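Local coordinates for 2-oxoadipate dioxygenase/decarboxylase, chloroplastic/amyloplastic (Oryza sativa, PDB 6W1K), which uses iron(II) and O2 to decarboxylate and hydroxylate 2-oxoadipate to D-2-hydroxyglutarate, a step of plant lysine catabolism, at residues 199-204 against 285-290; 269-274 against 292-297; 250-253 against 257-260. All coordinates share one frame; numbering follows the deposited sequence.

Interaction 1 (199-204 against 285-290)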
ATOM      1  N   SER A 199      -1.896  10.892  -4.662  1.00 31.49           N
ATOM      2  CA  SER A 199      -3.050  11.166  -5.494  1.00 34.58           C
ATOM      3  C   SER A 199      -2.698  12.292  -6.460  1.00 34.73           C
ATOM      4  O   SER A 199      -2.791  13.471  -6.110  1.00 35.31           O
ATOM      5  CB  SER A 199      -4.236  11.552  -4.609  1.00 37.50           C
ATOM      6  OG  SER A 199      -5.320  11.888  -5.428  1.00 41.40           O
ATOM      7  N   THR A 200      -2.313  11.951  -7.697  1.00 35.73           N
ATOM      8  CA  THR A 200      -1.811  13.003  -8.586  1.00 37.62           C
ATOM      9  C   THR A 200      -2.882  14.029  -8.930  1.00 38.50           C
ATOM     10  O   THR A 200      -2.572  15.216  -9.071  1.00 37.81           O
ATOM     11  CB  THR A 200      -1.207  12.430  -9.876  1.00 38.35           C
ATOM     12  OG1 THR A 200      -2.221  11.947 -10.771  1.00 39.26           O
ATOM     13  CG2 THR A 200      -0.219  11.332  -9.534  1.00 39.30           C
ATOM     14  N   HIS A 201      -4.141  13.602  -9.107  1.00 39.76           N
ATOM     15  CA  HIS A 201      -5.195  14.543  -9.496  1.00 41.88           C
ATOM     16  C   HIS A 201      -5.485  15.583  -8.421  1.00 43.12           C
ATOM     17  O   HIS A 201      -6.155  16.577  -8.715  1.00 42.78           O
ATOM     18  CB  HIS A 201      -6.492  13.792  -9.849  1.00 43.48           C
ATOM     19  CG  HIS A 201      -6.979  12.882  -8.760  1.00 45.60           C
ATOM     20  ND1 HIS A 201      -6.543  11.577  -8.630  1.00 46.01           N
ATOM     21  CD2 HIS A 201      -7.856  13.088  -7.749  1.00 45.58           C
ATOM     22  CE1 HIS A 201      -7.122  11.026  -7.578  1.00 46.96           C
ATOM     23  NE2 HIS A 201      -7.932  11.918  -7.032  1.00 47.23           N
ATOM     24  N   ARG A 202      -5.024  15.385  -7.193  1.00 44.64           N
ATOM     25  CA  ARG A 202      -5.138  16.414  -6.166  1.00 48.83           C
ATOM     26  C   ARG A 202      -3.970  17.397  -6.178  1.00 52.33           C
ATOM     27  O   ARG A 202      -4.010  18.386  -5.442  1.00 50.91           O
ATOM     28  CB  ARG A 202      -5.281  15.751  -4.795  1.00 51.00           C
ATOM     29  CG  ARG A 202      -6.581  14.942  -4.704  1.00 52.54           C
ATOM     30  CD  ARG A 202      -6.863  14.424  -3.313  1.00 57.57           C
ATOM     31  NE  ARG A 202      -7.853  15.270  -2.669  1.00 61.51           N
ATOM     32  CZ  ARG A 202      -8.861  14.809  -1.944  1.00 66.45           C
ATOM     33  NH1 ARG A 202      -8.999  13.501  -1.759  1.00 66.94           N
ATOM     34  NH2 ARG A 202      -9.713  15.659  -1.394  1.00 64.71           N
ATOM     35  N   LEU A 203      -2.946  17.170  -7.002  1.00 48.88           N
ATOM     36  CA  LEU A 203      -1.907  18.171  -7.187  1.00 46.34           C
ATOM     37  C   LEU A 203      -2.444  19.321  -8.031  1.00 48.36           C
ATOM     38  O   LEU A 203      -3.453  19.192  -8.726  1.00 49.01           O
ATOM     39  CB  LEU A 203      -0.676  17.571  -7.867  1.00 41.58           C
ATOM     40  CG  LEU A 203      -0.045  16.407  -7.107  1.00 40.78           C
ATOM     41  CD1 LEU A 203       1.021  15.742  -7.974  1.00 38.43           C
ATOM     42  CD2 LEU A 203       0.522  16.852  -5.754  1.00 40.31           C
ATOM     43  N   ILE A 204      -1.732  20.444  -8.011  1.00 51.25           N
ATOM     44  CA  ILE A 204      -2.181  21.649  -8.708  1.00 57.01           C
ATOM     45  C   ILE A 204      -1.387  21.902  -9.987  1.00 52.95           C
ATOM     46  O   ILE A 204      -1.941  22.367 -10.980  1.00 51.07           O
ATOM     47  CB  ILE A 204      -2.103  22.870  -7.766  1.00 65.35           C
ATOM     48  CG1 ILE A 204      -0.648  23.136  -7.367  1.00 76.42           C
ATOM     49  CG2 ILE A 204      -2.950  22.623  -6.530  1.00 64.66           C
ATOM     50  CD1 ILE A 204       0.066  24.210  -8.188  1.00 78.36           C
ATOM     51  N   VAL A 285     -15.132  18.901  -9.805  1.00 73.52           N
ATOM     52  CA  VAL A 285     -14.908  17.484  -9.546  1.00 68.30           C
ATOM     53  C   VAL A 285     -14.323  17.320  -8.149  1.00 65.80           C
ATOM     54  O   VAL A 285     -13.328  17.963  -7.800  1.00 66.73           O
ATOM     55  CB  VAL A 285     -13.991  16.872 -10.615  1.00 66.83           C
ATOM     56  CG1 VAL A 285     -13.855  15.386 -10.403  1.00 68.20           C
ATOM     57  CG2 VAL A 285     -14.535  17.141 -12.008  1.00 65.34           C
ATOM     58  N   ASN A 286     -14.959  16.474  -7.342  1.00 62.60           N
ATOM     59  CA  ASN A 286     -14.469  16.067  -6.032  1.00 61.22           C
ATOM     60  C   ASN A 286     -14.177  14.572  -6.051  1.00 53.91           C
ATOM     61  O   ASN A 286     -14.460  13.881  -7.032  1.00 51.46           O
ATOM     62  CB  ASN A 286     -15.484  16.399  -4.940  1.00 69.78           C
ATOM     63  CG  ASN A 286     -15.840  17.867  -4.919  1.00 78.82           C
ATOM     64  OD1 ASN A 286     -16.761  18.329  -5.609  1.00 80.44           O
ATOM     65  ND2 ASN A 286     -15.091  18.621  -4.124  1.00 88.00           N
ATOM     66  N   GLU A 287     -13.617  14.070  -4.948  1.00 47.78           N
ATOM     67  CA  GLU A 287     -13.115  12.694  -4.955  1.00 46.30           C
ATOM     68  C   GLU A 287     -14.245  11.702  -5.195  1.00 44.69           C
ATOM     69  O   GLU A 287     -14.039  10.665  -5.830  1.00 40.88           O
ATOM     70  CB  GLU A 287     -12.385  12.389  -3.640  1.00 45.49           C
ATOM     71  CG  GLU A 287     -11.609  11.041  -3.606  1.00 46.14           C
ATOM     72  CD  GLU A 287     -10.292  11.055  -4.391  1.00 45.62           C
ATOM     73  OE1 GLU A 287      -9.913  12.121  -4.936  1.00 47.06           O
ATOM     74  OE2 GLU A 287      -9.630   9.986  -4.447  1.00 44.71           O
ATOM     75  N   HIS A 288     -15.456  12.019  -4.735  1.00 48.75           N
ATOM     76  CA  HIS A 288     -16.550  11.068  -4.892  1.00 54.71           C
ATOM     77  C   HIS A 288     -17.068  11.011  -6.328  1.00 54.23           C
ATOM     78  O   HIS A 288     -17.792  10.073  -6.674  1.00 52.56           O
ATOM     79  CB  HIS A 288     -17.673  11.391  -3.896  1.00 62.34           C
ATOM     80  CG  HIS A 288     -18.532  12.554  -4.275  1.00 74.20           C
ATOM     81  ND1 HIS A 288     -18.245  13.847  -3.893  1.00 72.77           N
ATOM     82  CD2 HIS A 288     -19.696  12.615  -4.966  1.00 84.05           C
ATOM     83  CE1 HIS A 288     -19.179  14.659  -4.358  1.00 75.31           C
ATOM     84  NE2 HIS A 288     -20.072  13.938  -5.014  1.00 80.79           N
ATOM     85  N   HIS A 289     -16.663  11.943  -7.182  1.00 50.66           N
ATOM     86  CA  HIS A 289     -17.020  11.921  -8.594  1.00 48.96           C
ATOM     87  C   HIS A 289     -16.068  11.093  -9.437  1.00 45.43           C
ATOM     88  O   HIS A 289     -16.239  11.034 -10.660  1.00 44.63           O
ATOM     89  CB  HIS A 289     -17.016  13.331  -9.158  1.00 51.77           C
ATOM     90  CG  HIS A 289     -18.053  14.223  -8.573  1.00 58.06           C
ATOM     91  ND1 HIS A 289     -17.741  15.406  -7.938  1.00 58.84           N
ATOM     92  CD2 HIS A 289     -19.404  14.122  -8.546  1.00 60.19           C
ATOM     93  CE1 HIS A 289     -18.857  16.001  -7.551  1.00 62.21           C
ATOM     94  NE2 HIS A 289     -19.878  15.240  -7.904  1.00 63.18           N
ATOM     95  N   ARG A 290     -15.045  10.518  -8.817  1.00 42.21           N
ATOM     96  CA  ARG A 290     -13.954   9.846  -9.498  1.00 39.95           C
ATOM     97  C   ARG A 290     -14.027   8.346  -9.242  1.00 38.30           C
ATOM     98  O   ARG A 290     -14.600   7.883  -8.249  1.00 38.17           O
ATOM     99  CB  ARG A 290     -12.609  10.421  -9.033  1.00 40.74           C
ATOM    100  CG  ARG A 290     -12.482  11.931  -9.215  1.00 42.76           C
ATOM    101  CD  ARG A 290     -11.098  12.420  -8.768  1.00 45.89           C
ATOM    102  NE  ARG A 290     -10.858  13.823  -9.100  1.00 49.29           N
ATOM    103  CZ  ARG A 290     -10.379  14.244 -10.266  1.00 49.30           C
ATOM    104  NH1 ARG A 290     -10.076  13.373 -11.218  1.00 46.55           N
ATOM    105  NH2 ARG A 290     -10.192  15.535 -10.479  1.00 50.03           N
TER
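A His-carboxylate hydrogen bond, His201 to Glu287, ties together two short 3-10 turns, 200-202 and 287-289. The first turn follows strand 195-199. The second belongs to the loop between strand 258-271 and helix 296-302. His201 NE2 donates to Glu287 OE1 at 2.9 Å, with an N-H...O angle of 157°. The oxygen lies in the plane of the imidazole, at its edge, and is met on its syn side. Ring and carboxylate are turned 21° from each other. The glutamate reaches the ring because its chain leaves with CG opposite the backbone N (chi1 -171°) and then bends at chi2.

The same OE1 has a second positive neighbour. Arg202 NH1 sits 3.6 Å from Glu287 OE1, but the oxygen is well out of the guanidinium plane, so this salt bridge works by charge alone. The other carboxylate oxygen, OE2, pairs with Arg121. This positive surrounding probably keeps Glu287 ionised.

Arg290 packs alongside the imidazole. Its extended chain slides past His201 in the opposite direction. His201 CD2 lies over one face of the guanidinium, toward its rim, and Val285 CG1 over the opposite face. Arg290 NH1 is anchored by the carbonyl oxygen of Arg271. The closest approach between this arginine and the imidazole is His201 CD2 to Arg290 NE, at 3.4 Å.

Interaction 2 (269-274 against 292-297); sequences AERLVL and DGFEVG
Arg271 reaches Gly293 on a straight side chain: CG stands opposite the carbonyl carbon (chi1 -55°), and chi2 and chi3 are both extended. The guanidinium is thereby carried from the end of strand 258-271 to the backbone of 292-294. There it grips one atom end-on with two nitrogens. Arg271 NH2 donates to Gly293 O at 2.7 Å, and Arg271 NH1 donates to the same Gly293 O at 2.9 Å. The oxygen lies in the guanidinium plane. Both donors are tilted 20-24° from the carbonyl plane.

Asp292 is placed differently. Its OD1 stands over one face of the guanidinium, 4.1 Å from Arg271 NH2, too far for a salt bridge, leaving at most a charge attraction. Asp292 OD1 accepts from Gly293 N at 2.7 Å and also pairs with Arg121. Arg271 NH1 lies over one face of the Phe294 ring, toward its rim, 4.0 Å from Phe294 CE1. The cation-pi component is long and at most weak.

Arg271 NE forms a salt bridge with Asp58, and NH2 also bonds to the carbonyl of Arg291. A leucine here would probably leave Gly293 O without its two donors and Asp58 without this positive partner.

Phe294 meets His59, a metal ligand, edge-to-face. The bidentate grip probably helps hold the backbone beside the 2-oxoadipate pocket, lined by Phe294, next to the metal site of this glyoxalase-clan (VOC-like) fold.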
ATOM      1  N   ALA A 269      -1.176   7.555  -8.388  1.00 31.48           N
ATOM      2  CA  ALA A 269      -2.446   7.115  -8.936  1.00 32.93           C
ATOM      3  C   ALA A 269      -3.284   8.300  -9.367  1.00 34.20           C
ATOM      4  O   ALA A 269      -3.342   9.333  -8.684  1.00 33.64           O
ATOM      5  CB  ALA A 269      -3.221   6.257  -7.929  1.00 33.33           C
ATOM      6  N   GLU A 270      -3.933   8.141 -10.512  1.00 35.00           N
ATOM      7  CA  GLU A 270      -4.891   9.120 -11.011  1.00 36.94           C
ATOM      8  C   GLU A 270      -6.242   8.438 -11.130  1.00 37.16           C
ATOM      9  O   GLU A 270      -6.355   7.393 -11.780  1.00 37.39           O
ATOM     10  CB  GLU A 270      -4.480   9.692 -12.375  1.00 41.92           C
ATOM     11  CG  GLU A 270      -5.403  10.863 -12.831  1.00 48.20           C
ATOM     12  CD  GLU A 270      -4.849  11.693 -13.999  1.00 55.09           C
ATOM     13  OE1 GLU A 270      -3.683  11.495 -14.373  1.00 54.04           O
ATOM     14  OE2 GLU A 270      -5.596  12.545 -14.546  1.00 58.35           O
ATOM     15  N   ARG A 271      -7.248   9.012 -10.497  1.00 36.63           N
ATOM     16  CA  ARG A 271      -8.624   8.552 -10.615  1.00 39.53           C
ATOM     17  C   ARG A 271      -9.390   9.559 -11.460  1.00 44.27           C
ATOM     18  O   ARG A 271      -9.551  10.719 -11.057  1.00 43.71           O
ATOM     19  CB  ARG A 271      -9.264   8.388  -9.239  1.00 37.32           C
ATOM     20  CG  ARG A 271      -8.458   7.465  -8.293  1.00 36.01           C
ATOM     21  CD  ARG A 271      -9.103   7.308  -6.879  1.00 34.10           C
ATOM     22  NE  ARG A 271      -8.379   6.258  -6.165  1.00 32.27           N
ATOM     23  CZ  ARG A 271      -8.634   4.957  -6.264  1.00 30.86           C
ATOM     24  NH1 ARG A 271      -7.888   4.093  -5.606  1.00 30.36           N
ATOM     25  NH2 ARG A 271      -9.652   4.528  -6.992  1.00 31.01           N
ATOM     26  N   LEU A 272      -9.877   9.116 -12.614  1.00 45.75           N
ATOM     27  CA  LEU A 272     -10.585  10.011 -13.517  1.00 49.48           C
ATOM     28  C   LEU A 272     -12.065  10.103 -13.153  1.00 48.55           C
ATOM     29  O   LEU A 272     -12.620   9.232 -12.478  1.00 47.36           O
ATOM     30  CB  LEU A 272     -10.447   9.545 -14.965  1.00 52.86           C
ATOM     31  CG  LEU A 272      -9.036   9.627 -15.565  1.00 57.21           C
ATOM     32  CD1 LEU A 272      -9.141   9.374 -17.076  1.00 59.16           C
ATOM     33  CD2 LEU A 272      -8.363  10.956 -15.287  1.00 58.50           C
ATOM     34  N   VAL A 273     -12.704  11.162 -13.649  1.00 51.60           N
ATOM     35  CA  VAL A 273     -14.118  11.372 -13.378  1.00 55.45           C
ATOM     36  C   VAL A 273     -14.950  10.232 -13.966  1.00 54.88           C
ATOM     37  O   VAL A 273     -14.644   9.687 -15.035  1.00 53.87           O
ATOM     38  CB  VAL A 273     -14.583  12.728 -13.941  1.00 61.85           C
ATOM     39  CG1 VAL A 273     -15.982  13.022 -13.503  1.00 60.38           C
ATOM     40  CG2 VAL A 273     -13.670  13.857 -13.489  1.00 68.59           C
ATOM     41  N   LEU A 274     -16.019   9.877 -13.266  1.00 54.74           N
ATOM     42  CA  LEU A 274     -16.898   8.832 -13.743  1.00 58.50           C
ATOM     43  C   LEU A 274     -17.733   9.327 -14.924  1.00 63.34           C
ATOM     44  O   LEU A 274     -17.987  10.534 -15.064  1.00 62.30           O
ATOM     45  CB  LEU A 274     -17.819   8.359 -12.629  1.00 57.66           C
ATOM     46  CG  LEU A 274     -17.159   7.565 -11.506  1.00 58.18           C
ATOM     47  CD1 LEU A 274     -18.097   7.489 -10.309  1.00 59.93           C
ATOM     48  CD2 LEU A 274     -16.757   6.170 -11.997  1.00 57.93           C
ATOM     49  N   ASP A 292     -13.529   4.968  -7.933  1.00 35.15           N
ATOM     50  CA  ASP A 292     -13.080   4.506  -6.634  1.00 36.02           C
ATOM     51  C   ASP A 292     -12.577   3.067  -6.722  1.00 35.60           C
ATOM     52  O   ASP A 292     -12.736   2.371  -7.723  1.00 37.49           O
ATOM     53  CB  ASP A 292     -14.200   4.621  -5.594  1.00 37.14           C
ATOM     54  CG  ASP A 292     -13.663   4.756  -4.168  1.00 38.90           C
ATOM     55  OD1 ASP A 292     -12.412   4.649  -3.983  1.00 38.55           O
ATOM     56  OD2 ASP A 292     -14.499   4.960  -3.242  1.00 39.99           O
ATOM     57  N   GLY A 293     -11.935   2.637  -5.648  1.00 33.84           N
ATOM     58  CA  GLY A 293     -11.530   1.255  -5.543  1.00 32.53           C
ATOM     59  C   GLY A 293     -10.278   0.947  -6.354  1.00 30.95           C
ATOM     60  O   GLY A 293      -9.447   1.817  -6.633  1.00 29.08           O
ATOM     61  N   PHE A 294     -10.168  -0.312  -6.758  1.00 32.65           N
ATOM     62  CA  PHE A 294      -8.920  -0.860  -7.292  1.00 33.85           C
ATOM     63  C   PHE A 294      -9.260  -1.795  -8.446  1.00 35.27           C
ATOM     64  O   PHE A 294     -10.429  -2.008  -8.770  1.00 35.27           O
ATOM     65  CB  PHE A 294      -8.133  -1.562  -6.186  1.00 33.29           C
ATOM     66  CG  PHE A 294      -7.705  -0.643  -5.076  1.00 33.48           C
ATOM     67  CD1 PHE A 294      -6.460  -0.031  -5.109  1.00 35.24           C
ATOM     68  CD2 PHE A 294      -8.558  -0.378  -4.017  1.00 31.73           C
ATOM     69  CE1 PHE A 294      -6.085   0.826  -4.099  1.00 36.33           C
ATOM     70  CE2 PHE A 294      -8.198   0.473  -2.990  1.00 32.38           C
ATOM     71  CZ  PHE A 294      -6.956   1.065  -3.017  1.00 34.36           C
ATOM     72  N   GLU A 295      -8.237  -2.344  -9.087  1.00 37.07           N
ATOM     73  CA  GLU A 295      -8.457  -3.151 -10.286  1.00 39.35           C
ATOM     74  C   GLU A 295      -7.467  -4.302 -10.292  1.00 36.85           C
ATOM     75  O   GLU A 295      -6.255  -4.090 -10.183  1.00 33.90           O
ATOM     76  CB  GLU A 295      -8.327  -2.293 -11.551  1.00 46.72           C
ATOM     77  CG  GLU A 295      -9.118  -2.854 -12.742  1.00 55.70           C
ATOM     78  CD  GLU A 295      -8.314  -3.897 -13.496  1.00 58.27           C
ATOM     79  OE1 GLU A 295      -7.089  -3.690 -13.616  1.00 57.57           O
ATOM     80  OE2 GLU A 295      -8.887  -4.914 -13.965  1.00 60.62           O
ATOM     81  N   VAL A 296      -7.989  -5.523 -10.417  1.00 38.95           N
ATOM     82  CA  VAL A 296      -7.150  -6.710 -10.289  1.00 42.80           C
ATOM     83  C   VAL A 296      -5.999  -6.665 -11.288  1.00 42.46           C
ATOM     84  O   VAL A 296      -4.847  -6.938 -10.935  1.00 42.72           O
ATOM     85  CB  VAL A 296      -8.017  -7.973 -10.457  1.00 46.49           C
ATOM     86  CG1 VAL A 296      -8.749  -7.929 -11.829  1.00 45.88           C
ATOM     87  CG2 VAL A 296      -7.149  -9.216 -10.304  1.00 48.37           C
ATOM     88  N   GLY A 297      -6.281  -6.300 -12.547  1.00 43.12           N
ATOM     89  CA  GLY A 297      -5.230  -6.244 -13.554  1.00 43.90           C
ATOM     90  C   GLY A 297      -4.085  -5.313 -13.185  1.00 44.17           C
ATOM     91  O   GLY A 297      -2.910  -5.680 -13.292  1.00 46.16           O
TER

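Interaction 3 (250-253 against 257-260)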
ATOM      1  N   LEU A 250      20.550  -3.584   3.086  1.00 29.75           N
ATOM      2  CA  LEU A 250      21.323  -4.688   3.637  1.00 31.50           C
ATOM      3  C   LEU A 250      20.643  -5.150   4.917  1.00 31.55           C
ATOM      4  O   LEU A 250      20.217  -4.332   5.742  1.00 32.72           O
ATOM      5  CB  LEU A 250      22.769  -4.269   3.913  1.00 32.39           C
ATOM      6  CG  LEU A 250      23.586  -3.915   2.666  1.00 33.72           C
ATOM      7  CD1 LEU A 250      24.952  -3.393   3.065  1.00 34.81           C
ATOM      8  CD2 LEU A 250      23.720  -5.136   1.734  1.00 33.14           C
ATOM      9  N   PHE A 251      20.521  -6.461   5.069  1.00 29.99           N
ATOM     10  CA  PHE A 251      19.889  -7.057   6.240  1.00 29.60           C
ATOM     11  C   PHE A 251      20.817  -8.126   6.799  1.00 29.87           C
ATOM     12  O   PHE A 251      21.301  -8.985   6.059  1.00 29.71           O
ATOM     13  CB  PHE A 251      18.515  -7.609   5.841  1.00 30.43           C
ATOM     14  CG  PHE A 251      17.669  -8.059   6.995  1.00 34.54           C
ATOM     15  CD1 PHE A 251      16.939  -7.153   7.741  1.00 40.54           C
ATOM     16  CD2 PHE A 251      17.585  -9.420   7.320  1.00 35.45           C
ATOM     17  CE1 PHE A 251      16.156  -7.598   8.807  1.00 43.90           C
ATOM     18  CE2 PHE A 251      16.795  -9.871   8.361  1.00 39.89           C
ATOM     19  CZ  PHE A 251      16.089  -8.966   9.113  1.00 45.68           C
ATOM     20  N   THR A 252      21.071  -8.077   8.101  1.00 31.50           N
ATOM     21  CA  THR A 252      21.827  -9.144   8.753  1.00 33.79           C
ATOM     22  C   THR A 252      20.851 -10.186   9.298  1.00 31.93           C
ATOM     23  O   THR A 252      20.113  -9.934  10.253  1.00 30.72           O
ATOM     24  CB  THR A 252      22.741  -8.567   9.833  1.00 37.38           C
ATOM     25  OG1 THR A 252      23.680  -7.697   9.183  1.00 36.92           O
ATOM     26  CG2 THR A 252      23.542  -9.684  10.551  1.00 38.14           C
ATOM     27  N   PHE A 253      20.840 -11.351   8.673  1.00 30.74           N
ATOM     28  CA  PHE A 253      20.005 -12.456   9.099  1.00 30.43           C
ATOM     29  C   PHE A 253      20.535 -13.092  10.392  1.00 30.98           C
ATOM     30  O   PHE A 253      21.675 -12.871  10.826  1.00 31.09           O
ATOM     31  CB  PHE A 253      19.905 -13.472   7.954  1.00 28.28           C
ATOM     32  CG  PHE A 253      19.162 -12.933   6.768  1.00 27.74           C
ATOM     33  CD1 PHE A 253      19.814 -12.159   5.806  1.00 26.65           C
ATOM     34  CD2 PHE A 253      17.805 -13.175   6.618  1.00 27.25           C
ATOM     35  CE1 PHE A 253      19.131 -11.658   4.726  1.00 26.59           C
ATOM     36  CE2 PHE A 253      17.112 -12.659   5.532  1.00 26.44           C
ATOM     37  CZ  PHE A 253      17.772 -11.903   4.597  1.00 26.47           C
ATOM     38  N   ILE A 257      24.548 -13.888   8.342  1.00 48.16           N
ATOM     39  CA  ILE A 257      24.758 -13.574   6.932  1.00 39.21           C
ATOM     40  C   ILE A 257      24.103 -12.243   6.600  1.00 35.03           C
ATOM     41  O   ILE A 257      22.927 -12.006   6.924  1.00 32.79           O
ATOM     42  CB  ILE A 257      24.209 -14.709   6.054  1.00 36.80           C
ATOM     43  CG1 ILE A 257      25.020 -15.982   6.299  1.00 37.29           C
ATOM     44  CG2 ILE A 257      24.215 -14.314   4.567  1.00 35.51           C
ATOM     45  CD1 ILE A 257      24.387 -17.205   5.701  1.00 37.45           C
ATOM     46  N   THR A 258      24.857 -11.361   5.949  1.00 35.71           N
ATOM     47  CA  THR A 258      24.335 -10.067   5.517  1.00 34.56           C
ATOM     48  C   THR A 258      24.060 -10.131   4.020  1.00 35.08           C
ATOM     49  O   THR A 258      24.967 -10.425   3.235  1.00 35.75           O
ATOM     50  CB  THR A 258      25.326  -8.938   5.818  1.00 34.90           C
ATOM     51  OG1 THR A 258      25.520  -8.834   7.231  1.00 35.74           O
ATOM     52  CG2 THR A 258      24.806  -7.618   5.289  1.00 33.77           C
ATOM     53  N   GLU A 259      22.819  -9.851   3.634  1.00 33.94           N
ATOM     54  CA  GLU A 259      22.425  -9.957   2.235  1.00 34.07           C
ATOM     55  C   GLU A 259      21.372  -8.907   1.932  1.00 30.60           C
ATOM     56  O   GLU A 259      20.744  -8.350   2.834  1.00 28.76           O
ATOM     57  CB  GLU A 259      21.891 -11.357   1.906  1.00 39.64           C
ATOM     58  CG  GLU A 259      22.970 -12.248   1.315  1.00 45.84           C
ATOM     59  CD  GLU A 259      23.366 -11.776  -0.091  1.00 51.50           C
ATOM     60  OE1 GLU A 259      22.530 -11.124  -0.785  1.00 53.72           O
ATOM     61  OE2 GLU A 259      24.520 -12.018  -0.477  1.00 52.94           O
ATOM     62  N   SER A 260      21.173  -8.657   0.637  1.00 28.96           N
ATOM     63  CA  SER A 260      20.248  -7.610   0.201  1.00 30.23           C
ATOM     64  C   SER A 260      18.804  -8.079   0.323  1.00 28.27           C
ATOM     65  O   SER A 260      18.485  -9.221  -0.006  1.00 29.27           O
ATOM     66  CB  SER A 260      20.559  -7.217  -1.247  1.00 34.09           C
ATOM     67  OG  SER A 260      19.746  -6.138  -1.667  1.00 37.72           O
TER
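Backbone hydrogen bonds pair Phe251 with Glu259 in the antiparallel beta hairpin of strands 248-252 and 258-271. Phe251 N donates to Glu259 O at 2.9 Å, and Glu259 N returns a bond to Phe251 O at 3.0 Å. Leu250 with Ser260 and Thr252 with Thr258 are the non-hydrogen-bonded pairs on either side. Toward the turn, Phe253 N donates to Ile257 O at 2.8 Å. A CA-H...O contact also runs from Thr258 CA to Phe251 O, at 3.3 Å. The short strand axes make an angle of 146°, so the hairpin is clearly twisted.

One polar side-chain bond crosses the hairpin. Thr252 OG1 and Thr258 OG1 meet at 2.9 Å, and either could be the donor. Both hydroxyls stand opposite their own carbonyl carbons (chi1 -63° in each), which turns them toward each other. On the same face of the sheet, Leu250 CB rests on Thr258 CG2 at 4.2 Å.

The aromatic contacts centre on Phe253. Across the hairpin its ring turns its edge to Ile257 O, and its CE1 touches Glu259 CB at 4.0 Å. Within 250-253 itself, Phe251 CD2 props this ring, lying over its centre, 3.5 Å above the Phe253 plane.

The hairpin packs against helix 170-179. Phe253 meets the rings of Tyr170 and Phe173, and Ile257 and Glu259 also touch Tyr170. Lys167, just before that helix, makes a cation-pi contact with Phe251 and bonds to Thr252 O. Phe251 and Phe253 both reach Ile261, further along strand 258-271.

Overall arrangement
Strand 258-271 carries interactions 2 and 3, and interaction 1 lies on loops beside its end. Interaction 3 closes the hairpin at the strand's start, and interaction 2 begins at its end, so the two come in series along the chain, with centres about 37 Å apart. Interactions 1 and 2 are close neighbours, centres about 11 Å apart. Their segments alternate in sequence, and they touch directly. Together they probably help hold the loop that leads to helix 296-302; interaction 2 borders the 2-oxoadipate pocket, interaction 1 lies farther out. Interaction 3 is nested within the loop closed by interaction 1, but lies across the chain's centre, about 41 Å away between centres, far from the active site.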